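Local coordinates for putative chemotaxis protein (Desulfovibrio vulgaris str. Hildenborough, PDB 3H4Y) that probably acts in chemotaxis as a CheX-type phosphatase that removes phosphate from the response regulator CheY, at residues A16-L21 and G26-P31; I70-G75 and D90-V95; I137-F142 and E148-F153. All coordinates share one frame; numbering follows the deposited sequence.

Contact 1: residues A16-L21 and G26-P31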
# COMPACT_ATOMS: atom_id res chain seq x y z
N ALA A 16 -20.24 -1.42 -1.49
CA ALA A 16 -19.22 -2.50 -1.47
C ALA A 16 -18.84 -2.91 -0.05
O ALA A 16 -18.79 -4.10 0.29
CB ALA A 16 -17.99 -2.07 -2.25
N THR A 17 -18.59 -1.91 0.78
CA THR A 17 -18.18 -2.14 2.16
C THR A 17 -19.25 -2.89 2.96
O THR A 17 -18.98 -3.89 3.63
CB THR A 17 -17.80 -0.83 2.86
OG1 THR A 17 -16.68 -0.25 2.20
CG2 THR A 17 -17.40 -1.07 4.32
N VAL A 18 -20.50 -2.45 2.83
CA VAL A 18 -21.60 -3.11 3.52
C VAL A 18 -21.80 -4.51 2.98
O VAL A 18 -21.92 -5.45 3.75
CB VAL A 18 -22.90 -2.28 3.43
CG1 VAL A 18 -24.08 -3.07 3.98
CG2 VAL A 18 -22.71 -0.95 4.18
N ASN A 19 -21.77 -4.70 1.65
CA ASN A 19 -21.97 -6.03 1.06
C ASN A 19 -20.90 -7.01 1.48
O ASN A 19 -21.18 -8.18 1.83
CB ASN A 19 -21.87 -6.02 -0.46
CG ASN A 19 -23.04 -5.41 -1.14
OD1 ASN A 19 -24.08 -5.14 -0.53
ND2 ASN A 19 -22.86 -5.15 -2.46
N VAL A 20 -19.65 -6.55 1.45
CA VAL A 20 -18.54 -7.45 1.73
C VAL A 20 -18.51 -7.83 3.21
O VAL A 20 -18.42 -9.00 3.55
CB VAL A 20 -17.19 -6.84 1.28
CG1 VAL A 20 -16.00 -7.63 1.80
CG2 VAL A 20 -17.16 -6.73 -0.25
N LEU A 21 -18.61 -6.86 4.11
CA LEU A 21 -18.60 -7.17 5.52
C LEU A 21 -19.81 -8.02 5.92
O LEU A 21 -19.66 -8.92 6.75
CB LEU A 21 -18.46 -5.94 6.43
CG LEU A 21 -17.01 -5.61 6.79
CD1 LEU A 21 -16.26 -5.11 5.53
CD2 LEU A 21 -16.92 -4.61 7.88
N GLY A 26 -20.63 -11.41 8.53
CA GLY A 26 -21.87 -11.22 9.27
C GLY A 26 -21.92 -9.92 10.04
O GLY A 26 -22.60 -9.83 11.07
N ILE A 27 -21.20 -8.90 9.56
CA ILE A 27 -21.12 -7.58 10.20
C ILE A 27 -21.77 -6.56 9.30
O ILE A 27 -21.48 -6.51 8.10
CB ILE A 27 -19.64 -7.18 10.49
CG1 ILE A 27 -19.05 -8.14 11.50
CG2 ILE A 27 -19.53 -5.69 10.95
CD1 ILE A 27 -17.52 -8.03 11.65
N GLN A 28 -22.69 -5.78 9.86
CA GLN A 28 -23.35 -4.70 9.11
C GLN A 28 -22.71 -3.38 9.55
O GLN A 28 -23.06 -2.83 10.59
CB GLN A 28 -24.85 -4.70 9.40
CG GLN A 28 -25.56 -5.97 8.95
CD GLN A 28 -25.73 -6.08 7.46
OE1 GLN A 28 -25.97 -7.17 6.94
NE2 GLN A 28 -25.64 -4.95 6.75
N PRO A 29 -21.75 -2.85 8.76
CA PRO A 29 -21.05 -1.63 9.16
C PRO A 29 -21.92 -0.40 8.86
O PRO A 29 -22.64 -0.38 7.85
CB PRO A 29 -19.79 -1.65 8.30
CG PRO A 29 -20.25 -2.33 7.06
CD PRO A 29 -21.27 -3.33 7.45
N GLN A 30 -21.83 0.60 9.73
CA GLN A 30 -22.60 1.84 9.58
C GLN A 30 -21.67 2.93 9.10
O GLN A 30 -20.77 3.33 9.83
CB GLN A 30 -23.19 2.23 10.93
CG GLN A 30 -23.81 3.64 10.99
CD GLN A 30 -25.02 3.74 10.10
OE1 GLN A 30 -25.99 3.02 10.30
NE2 GLN A 30 -24.97 4.64 9.09
N PRO A 31 -21.88 3.45 7.89
CA PRO A 31 -21.06 4.57 7.43
C PRO A 31 -21.35 5.87 8.18
O PRO A 31 -22.51 6.12 8.59
CB PRO A 31 -21.47 4.73 5.96
CG PRO A 31 -22.83 4.21 5.91
CD PRO A 31 -22.90 3.07 6.89
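The pyrrolidine ring of Pro29 lies against one side of helix 10-25, CB on Leu21 CD2, CG near Val18 CA and Thr17 O, and CD between Val18 CA and Leu21 CB, while the terminal amide of Gln28 reaches Val18 beside it. The chain leaves helix 10-25 at Gly26, whose positive phi suits glycine, and turns back along the helix into strand 30-37, an edge strand of the antiparallel sheet within this chain. Pro29 CD is 4.0 Å from Leu21 CB. Val18 divides its two methyls: with CG1 anti to the backbone N (chi1 172°), that branch meets Gln28 NE2 at 3.7 Å, and CG2 packs on Pro29 CG at 4.0 Å. Gln28 points away at its root, but a bend at chi2 brings the amide back across Val18 at about a right angle. Phe142 and Phe149 also touch Pro29, placing the proline between the helix and the sheet. Farther back toward the turn, Leu21 CD2 touches Ile27 CG2. One hydrogen bond closes the turn, Ile27 N to Leu21 O at 3.2 Å, nearly straight at N-H (168°) but with the donor well above the carbonyl plane.

Contact 2: residues I70-G75 and D90-V95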
# COMPACT_ATOMS: atom_id res chain seq x y z
N ILE A 70 -10.08 -7.61 14.96
CA ILE A 70 -10.21 -8.89 15.67
C ILE A 70 -11.62 -9.45 15.49
O ILE A 70 -11.82 -10.63 15.19
CB ILE A 70 -9.84 -8.77 17.16
CG1 ILE A 70 -8.34 -8.54 17.31
CG2 ILE A 70 -10.25 -10.03 17.93
CD1 ILE A 70 -7.93 -8.07 18.73
N ALA A 71 -12.64 -8.59 15.64
CA ALA A 71 -14.01 -9.02 15.48
C ALA A 71 -14.33 -9.41 14.07
O ALA A 71 -15.11 -10.37 13.83
CB ALA A 71 -14.97 -7.90 15.97
N LEU A 72 -13.76 -8.68 13.12
CA LEU A 72 -13.89 -9.02 11.71
C LEU A 72 -13.38 -10.43 11.43
O LEU A 72 -14.05 -11.23 10.80
CB LEU A 72 -13.10 -8.04 10.86
CG LEU A 72 -13.02 -8.35 9.38
CD1 LEU A 72 -14.37 -7.97 8.76
CD2 LEU A 72 -11.91 -7.57 8.73
N VAL A 73 -12.18 -10.72 11.91
CA VAL A 73 -11.57 -12.02 11.65
C VAL A 73 -12.37 -13.14 12.31
O VAL A 73 -12.62 -14.20 11.70
CB VAL A 73 -10.05 -12.04 12.07
CG1 VAL A 73 -9.50 -13.46 11.94
CG2 VAL A 73 -9.29 -11.04 11.25
N LYS A 74 -12.84 -12.92 13.53
CA LYS A 74 -13.70 -13.90 14.18
C LYS A 74 -14.98 -14.12 13.36
O LYS A 74 -15.43 -15.25 13.21
CB LYS A 74 -14.07 -13.45 15.59
CG LYS A 74 -12.94 -13.53 16.58
CD LYS A 74 -13.39 -12.99 17.95
CE LYS A 74 -12.23 -12.93 18.95
NZ LYS A 74 -12.56 -12.07 20.15
N GLY A 75 -15.59 -13.04 12.86
CA GLY A 75 -16.80 -13.21 12.05
C GLY A 75 -16.56 -14.00 10.77
O GLY A 75 -17.42 -14.78 10.33
N ASP A 90 -4.63 -12.22 6.12
CA ASP A 90 -5.34 -12.79 4.97
C ASP A 90 -6.76 -12.29 4.93
O ASP A 90 -7.23 -11.92 3.84
CB ASP A 90 -5.30 -14.32 4.99
CG ASP A 90 -3.91 -14.88 4.80
OD1 ASP A 90 -2.98 -14.16 4.34
OD2 ASP A 90 -3.75 -16.08 5.08
N ALA A 91 -7.41 -12.20 6.08
CA ALA A 91 -8.78 -11.68 6.18
C ALA A 91 -8.90 -10.21 5.77
O ALA A 91 -9.79 -9.90 4.95
CB ALA A 91 -9.31 -11.85 7.59
N VAL A 92 -8.08 -9.32 6.35
CA VAL A 92 -8.07 -7.91 6.00
C VAL A 92 -7.74 -7.77 4.51
O VAL A 92 -8.36 -6.98 3.83
CB VAL A 92 -7.15 -7.04 6.90
CG1 VAL A 92 -7.05 -5.64 6.42
CG2 VAL A 92 -7.73 -7.05 8.34
N GLY A 93 -6.75 -8.52 4.03
CA GLY A 93 -6.43 -8.47 2.60
C GLY A 93 -7.61 -8.88 1.71
O GLY A 93 -7.92 -8.20 0.73
N GLU A 94 -8.27 -9.98 2.08
CA GLU A 94 -9.40 -10.48 1.31
C GLU A 94 -10.55 -9.50 1.32
O GLU A 94 -11.20 -9.29 0.27
CB GLU A 94 -9.88 -11.83 1.83
CG GLU A 94 -8.94 -12.94 1.46
CD GLU A 94 -9.20 -14.21 2.24
OE1 GLU A 94 -10.33 -14.34 2.81
OE2 GLU A 94 -8.28 -15.06 2.29
N VAL A 95 -10.90 -8.97 2.50
CA VAL A 95 -11.97 -8.00 2.58
C VAL A 95 -11.68 -6.77 1.71
O VAL A 95 -12.54 -6.28 0.95
CB VAL A 95 -12.22 -7.56 4.05
CG1 VAL A 95 -12.91 -6.20 4.14
CG2 VAL A 95 -13.02 -8.60 4.73
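Leu72 and Val73 of helix 66-77 meet Ala91, Val92 and Val95 of helix 84-109 in a nearly perpendicular helix-helix packing, part of the helical layer of this CheX-family alpha/beta fold. The axes of the two short segments approach to 9.9 Å and their directions differ by 85°, which confines the meeting to a small patch. Everything that crosses it is apolar. Leu72 carries one half: its CD2 methyl touches two valines one turn apart on the other helix, Val92 CG2 at 4.2 Å and Val95 CG2 at 4.3 Å. Its first torsion (chi1 173°) sends the chain away from the backbone N and out toward that helix.

Polar bonding stays within each helix, and none spans the pair. Lys74 N bonds to Ile70 O on one side and Val95 N to Ala91 O on the other, while Thr96 OG1 makes a hydrogen bond with Val92 O. Helix 84-109 also carries, starting at Glu94, a Glu-x-x-Asn sequence consistent with the signature of CheX-type phosphatases.

Other apolar groups continue the patch: Leu21 of helix 10-25 packs on both Leu72 and Val95, Met76 covers Ala91 and Val95, and Ile81 lies on Val73. The tightest touch across the two segments is the branch of Val73 lying beside its own backbone N, whose CG2 reaches Ala91 CB at 3.7 Å.

Contact 3: residues I137-F142 and E148-F153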
# COMPACT_ATOMS: atom_id res chain seq x y z
N ILE A 137 -8.29 13.39 -1.17
CA ILE A 137 -8.52 11.97 -0.88
C ILE A 137 -9.89 11.84 -0.21
O ILE A 137 -10.19 12.59 0.69
CB ILE A 137 -7.42 11.48 0.06
CG1 ILE A 137 -6.07 11.44 -0.68
CG2 ILE A 137 -7.74 10.06 0.62
CD1 ILE A 137 -4.86 11.48 0.30
N MSE A 138 -10.71 10.90 -0.68
CA MSE A 138 -12.03 10.58 -0.08
C MSE A 138 -11.79 9.65 1.12
O MSE A 138 -11.00 8.70 1.04
CB MSE A 138 -12.95 9.85 -1.07
CG MSE A 138 -14.37 9.53 -0.53
SE MSE A 138 -15.10 7.95 -1.44
CE MSE A 138 -14.10 6.59 -0.48
N ALA A 139 -12.46 9.94 2.23
CA ALA A 139 -12.47 9.05 3.37
C ALA A 139 -13.89 8.87 3.86
O ALA A 139 -14.70 9.81 3.84
CB ALA A 139 -11.61 9.58 4.47
N ILE A 140 -14.19 7.65 4.31
CA ILE A 140 -15.51 7.33 4.88
C ILE A 140 -15.24 6.51 6.13
O ILE A 140 -14.68 5.39 6.04
CB ILE A 140 -16.44 6.52 3.92
CG1 ILE A 140 -16.53 7.14 2.52
CG2 ILE A 140 -17.87 6.33 4.56
CD1 ILE A 140 -17.07 6.17 1.49
N PRO A 141 -15.58 7.08 7.29
CA PRO A 141 -15.48 6.26 8.49
C PRO A 141 -16.67 5.29 8.56
O PRO A 141 -17.78 5.61 8.12
CB PRO A 141 -15.56 7.27 9.61
CG PRO A 141 -16.44 8.39 9.06
CD PRO A 141 -16.15 8.42 7.55
N PHE A 142 -16.45 4.10 9.12
CA PHE A 142 -17.50 3.15 9.42
C PHE A 142 -17.40 2.71 10.90
O PHE A 142 -16.29 2.63 11.47
CB PHE A 142 -17.37 1.90 8.54
CG PHE A 142 -17.68 2.14 7.11
CD1 PHE A 142 -16.73 2.71 6.26
CD2 PHE A 142 -18.91 1.76 6.57
CE1 PHE A 142 -17.01 2.90 4.91
CE2 PHE A 142 -19.18 1.91 5.25
CZ PHE A 142 -18.26 2.50 4.41
N GLU A 148 -14.07 0.93 14.92
CA GLU A 148 -14.15 1.76 13.74
C GLU A 148 -13.16 1.30 12.66
O GLU A 148 -12.10 0.70 12.96
CB GLU A 148 -13.77 3.20 14.15
CG GLU A 148 -13.95 4.31 13.10
CD GLU A 148 -12.79 4.52 12.11
OE1 GLU A 148 -11.63 4.11 12.34
OE2 GLU A 148 -13.05 5.15 11.08
N PHE A 149 -13.47 1.64 11.42
CA PHE A 149 -12.52 1.51 10.33
C PHE A 149 -12.80 2.61 9.32
O PHE A 149 -13.91 3.14 9.28
CB PHE A 149 -12.49 0.13 9.70
CG PHE A 149 -13.76 -0.27 8.96
CD1 PHE A 149 -14.79 -0.92 9.60
CD2 PHE A 149 -13.88 -0.06 7.59
CE1 PHE A 149 -15.92 -1.32 8.93
CE2 PHE A 149 -14.99 -0.47 6.91
CZ PHE A 149 -16.02 -1.12 7.58
N THR A 150 -11.79 2.96 8.52
CA THR A 150 -11.91 4.02 7.53
C THR A 150 -11.53 3.52 6.15
O THR A 150 -10.47 2.92 5.98
CB THR A 150 -11.03 5.23 7.89
OG1 THR A 150 -11.47 5.77 9.14
CG2 THR A 150 -11.09 6.30 6.83
N VAL A 151 -12.42 3.75 5.20
CA VAL A 151 -12.18 3.45 3.79
C VAL A 151 -11.74 4.73 3.06
O VAL A 151 -12.36 5.79 3.22
CB VAL A 151 -13.43 2.85 3.10
CG1 VAL A 151 -13.19 2.66 1.55
CG2 VAL A 151 -13.85 1.53 3.77
N GLU A 152 -10.64 4.65 2.30
CA GLU A 152 -10.16 5.79 1.52
C GLU A 152 -10.05 5.42 0.04
O GLU A 152 -9.86 4.27 -0.31
CB GLU A 152 -8.80 6.31 2.02
CG GLU A 152 -8.80 6.87 3.38
CD GLU A 152 -7.52 7.66 3.61
OE1 GLU A 152 -6.43 7.17 3.21
OE2 GLU A 152 -7.58 8.77 4.20
N PHE A 153 -10.12 6.44 -0.81
CA PHE A 153 -10.08 6.30 -2.27
C PHE A 153 -9.55 7.60 -2.81
O PHE A 153 -9.95 8.68 -2.37
CB PHE A 153 -11.54 6.12 -2.79
CG PHE A 153 -11.73 6.24 -4.30
CD1 PHE A 153 -11.06 5.43 -5.22
CD2 PHE A 153 -12.70 7.10 -4.78
CE1 PHE A 153 -11.32 5.51 -6.57
CE2 PHE A 153 -12.98 7.20 -6.12
CZ PHE A 153 -12.28 6.40 -7.02
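Phe142 and Phe149 are paired across a beta hairpin, as a hydrogen-bonded pair of strands 137-144 and 147-155, inside the six-stranded antiparallel sheet. Their rings are almost parallel, at 4°, but slid so far that they barely overlap, with centroids 5.0 Å apart. Over one face of the Phe149 ring, offset toward its rim, lies Phe142 CB, 3.6 Å from the ring centroid. Phe149 holds CG between its backbone N and carbonyl carbon (chi1 67°), which swings the ring across toward the neighbouring strand. Val151 CG2 then meets Phe142 CE1 obliquely at 3.6 Å. Farther along the same face, selenomethionine Met138 makes a Met-aromatic contact, SE lying at the edge of the Phe153 ring, while its bent end brings CE to 3.5 Å from Phe153 CB.

Six backbone hydrogen bonds set this register, two in each of the pairs Met138-Phe153, Ile140-Val151 and Phe142-Phe149. Between them, CA-H...O contacts such as Ala139 CA to Val151 O join the strands.

Beyond this, Thr17 and Leu21 of helix 10-25, with Pro29, pack on the aromatic face, and Phe64 meets the Phe149 ring. A bound methylpentanediol, probably from the crystallisation liquor, lies beside Phe153. On the other face, with Ala139 and Thr150, Glu152 is buried; Asn40 ND2 bonds to its OE2, and that same oxygen rests 3.8 Å from Ile137 CG2.

All touching residues of contact 2 are buried and most of contact 3's, whereas contact 1 is only partly so, with Gly26 and Gln28 at the surface. Contact 3 belongs to the sheet and combines regular backbone bonding with aromatic packing; contact 2 joins two helices through aliphatic groups alone; contact 1 mixes one backbone bond with proline and aliphatic packing. Contact 1 lies between the others, which do not touch and have centres about 17 Å apart. Its Leu21 reaches both ways, CD1 being 3.8 Å from Val95 CG1 and CD2 3.6 Å from Phe149 CE1. Contacts 1 and 3 also share the sheet, since strands 30-37 and 137-144 are neighbours in it.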